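PDB 4FAJ: PrgZ from Enterococcus faecalis, which binds a peptide pheromone as a membrane-anchored extracellular receptor of the solute-binding protein 5 family, probably for peptide uptake. Local coordinates for residues Gly492-Lys497 with Glu518-Asn523. Sequence-based numbering, arbitrary orientation.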
loop_
_atom_site.group_PDB
_atom_site.type_symbol
_atom_site.label_atom_id
_atom_site.label_comp_id
_atom_site.label_asym_id
_atom_site.label_seq_id
_atom_site.Cartn_x
_atom_site.Cartn_y
_atom_site.Cartn_z
ATOM N N GLY A 492 9.212 -12.437 -2.159
ATOM C CA GLY A 492 9.937 -13.401 -2.978
ATOM C C GLY A 492 11.337 -13.769 -2.506
ATOM O O GLY A 492 11.913 -14.747 -2.980
ATOM N N GLY A 493 11.893 -13.003 -1.576
ATOM C CA GLY A 493 13.250 -13.260 -1.089
ATOM C C GLY A 493 14.352 -12.939 -2.089
ATOM O O GLY A 493 15.405 -13.569 -2.078
ATOM N N TYR A 494 14.114 -11.969 -2.966
ATOM C CA TYR A 494 15.171 -11.471 -3.847
ATOM C C TYR A 494 16.298 -10.842 -3.020
ATOM O O TYR A 494 16.029 -10.123 -2.066
ATOM C CB TYR A 494 14.588 -10.445 -4.821
ATOM C CG TYR A 494 15.604 -9.661 -5.613
ATOM C CD1 TYR A 494 16.176 -10.194 -6.764
ATOM C CD2 TYR A 494 15.977 -8.372 -5.229
ATOM C CE1 TYR A 494 17.102 -9.461 -7.509
ATOM C CE2 TYR A 494 16.914 -7.635 -5.971
ATOM C CZ TYR A 494 17.462 -8.190 -7.112
ATOM O OH TYR A 494 18.382 -7.477 -7.853
ATOM N N SER A 495 17.554 -11.120 -3.383
ATOM C CA SER A 495 18.694 -10.494 -2.711
ATOM C C SER A 495 19.858 -10.197 -3.647
ATOM O O SER A 495 20.476 -11.104 -4.227
ATOM C CB SER A 495 19.216 -11.349 -1.555
ATOM O OG SER A 495 20.283 -10.668 -0.901
ATOM N N ASN A 496 20.150 -8.916 -3.781
ATOM C CA ASN A 496 21.316 -8.452 -4.512
ATOM C C ASN A 496 21.945 -7.370 -3.640
ATOM O O ASN A 496 21.316 -6.345 -3.350
ATOM C CB ASN A 496 20.914 -7.932 -5.892
ATOM C CG ASN A 496 22.102 -7.433 -6.708
ATOM O OD1 ASN A 496 22.957 -6.713 -6.200
ATOM N ND2 ASN A 496 22.147 -7.803 -7.983
ATOM N N LYS A 497 23.167 -7.620 -3.182
ATOM C CA LYS A 497 23.821 -6.713 -2.227
ATOM C C LYS A 497 24.214 -5.388 -2.863
ATOM O O LYS A 497 24.317 -4.360 -2.189
ATOM C CB LYS A 497 25.060 -7.372 -1.639
ATOM C CG LYS A 497 24.780 -8.677 -0.942
ATOM C CD LYS A 497 23.892 -8.472 0.255
ATOM C CE LYS A 497 23.756 -9.750 1.046
ATOM N NZ LYS A 497 23.800 -9.451 2.491
ATOM N N GLU A 518 16.831 0.230 -9.891
ATOM C CA GLU A 518 15.663 -0.317 -10.607
ATOM C C GLU A 518 16.109 -1.186 -11.785
ATOM O O GLU A 518 15.616 -2.312 -11.961
ATOM C CB GLU A 518 14.732 0.803 -11.083
ATOM C CG GLU A 518 13.402 0.307 -11.624
ATOM C CD GLU A 518 12.523 1.402 -12.197
ATOM O OE1 GLU A 518 13.036 2.497 -12.487
ATOM O OE2 GLU A 518 11.310 1.144 -12.394
ATOM N N LYS A 519 17.083 -0.699 -12.553
ATOM C CA LYS A 519 17.587 -1.449 -13.693
ATOM C C LYS A 519 18.256 -2.770 -13.281
ATOM O O LYS A 519 18.049 -3.787 -13.940
ATOM C CB LYS A 519 18.541 -0.588 -14.531
ATOM C CG LYS A 519 17.863 0.581 -15.226
ATOM C CD LYS A 519 18.871 1.447 -15.964
ATOM C CE LYS A 519 18.224 2.736 -16.410
ATOM N NZ LYS A 519 19.182 3.607 -17.124
ATOM N N LEU A 520 19.036 -2.762 -12.202
ATOM C CA LEU A 520 19.640 -3.995 -11.692
ATOM C C LEU A 520 18.545 -5.021 -11.297
ATOM O O LEU A 520 18.641 -6.205 -11.607
ATOM C CB LEU A 520 20.540 -3.683 -10.496
ATOM C CG LEU A 520 21.324 -4.819 -9.849
ATOM C CD1 LEU A 520 22.106 -5.610 -10.886
ATOM C CD2 LEU A 520 22.260 -4.255 -8.760
ATOM N N LEU A 521 17.507 -4.556 -10.619
ATOM C CA LEU A 521 16.379 -5.426 -10.254
ATOM C C LEU A 521 15.713 -6.039 -11.491
ATOM O O LEU A 521 15.395 -7.229 -11.525
ATOM C CB LEU A 521 15.365 -4.631 -9.438
ATOM C CG LEU A 521 14.068 -5.312 -8.996
ATOM C CD1 LEU A 521 14.357 -6.606 -8.232
ATOM C CD2 LEU A 521 13.278 -4.335 -8.131
ATOM N N ILE A 522 15.532 -5.231 -12.528
ATOM C CA ILE A 522 14.913 -5.707 -13.774
ATOM C C ILE A 522 15.860 -6.627 -14.554
ATOM O O ILE A 522 15.431 -7.659 -15.102
ATOM C CB ILE A 522 14.414 -4.521 -14.635
ATOM C CG1 ILE A 522 13.163 -3.936 -13.980
ATOM C CG2 ILE A 522 14.127 -4.971 -16.073
ATOM C CD1 ILE A 522 12.819 -2.566 -14.409
ATOM N N ASN A 523 17.149 -6.297 -14.551
ATOM C CA ASN A 523 18.141 -7.130 -15.223
ATOM C C ASN A 523 18.302 -8.501 -14.565
ATOM O O ASN A 523 18.576 -9.481 -15.248
ATOM C CB ASN A 523 19.490 -6.411 -15.286
ATOM C CG ASN A 523 19.454 -5.206 -16.208
ATOM O OD1 ASN A 523 18.479 -5.000 -16.941
ATOM N ND2 ASN A 523 20.517 -4.427 -16.202
#
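Tyr494 reaches from the loop 492-497 to the helical segment 518-523 and receives a methyl of Leu521 on one face of its ring. With its CG anti to the backbone N (chi1 169°), the ring leaves the loop in the direction of the helix. CB itself meets nothing there; contact begins with the ring atoms. CD2 lies 3.8 Å from Leu521 CD1, and CE2 comes nearer to that methyl, at 3.6 Å. CZ and CE1 also pack against it. This is a CH-pi contact: Leu521 CD1 stands 3.7 Å from the ring centroid, 17° off the normal. Leucine's branched end lets Leu521 set one methyl on the ring. At the tip, Tyr494 OH lies beside the helix backbone, 3.7 Å from Leu521 CA, and hydrogen-bonds to the carboxylate of Asp524, one residue beyond the segment 518-523, at the end of helix 510-524. Tyrosine suits this position because its flat face accepts an aliphatic methyl while its hydroxyl reaches a polar partner. The ring's opposite face has the backbone N of Asn496 above it, towards the rim.

Asn496 is the N-cap of helix 497-502, so this contact joins the start of that short helix to the C-terminal part of helix 510-524. Asparagine fits because its amide has two different ends: OD1 accepts a hydrogen bond from the N of Tyr499, while ND2 donates to Asp524 OD2, the same oxygen that Tyr494 OH uses. Leu520 meets this amide from the opposite direction. Its CG lies 3.6 Å from Asn496 ND2, and its CD2 approaches Asn496 OD1 equally closely, at 3.6 Å; leucine suits the place by offering a branched apolar end to both amide atoms. The same leucine touches Asn498 and Tyr499, and Leu521 packs on Phe483 as well as Tyr499.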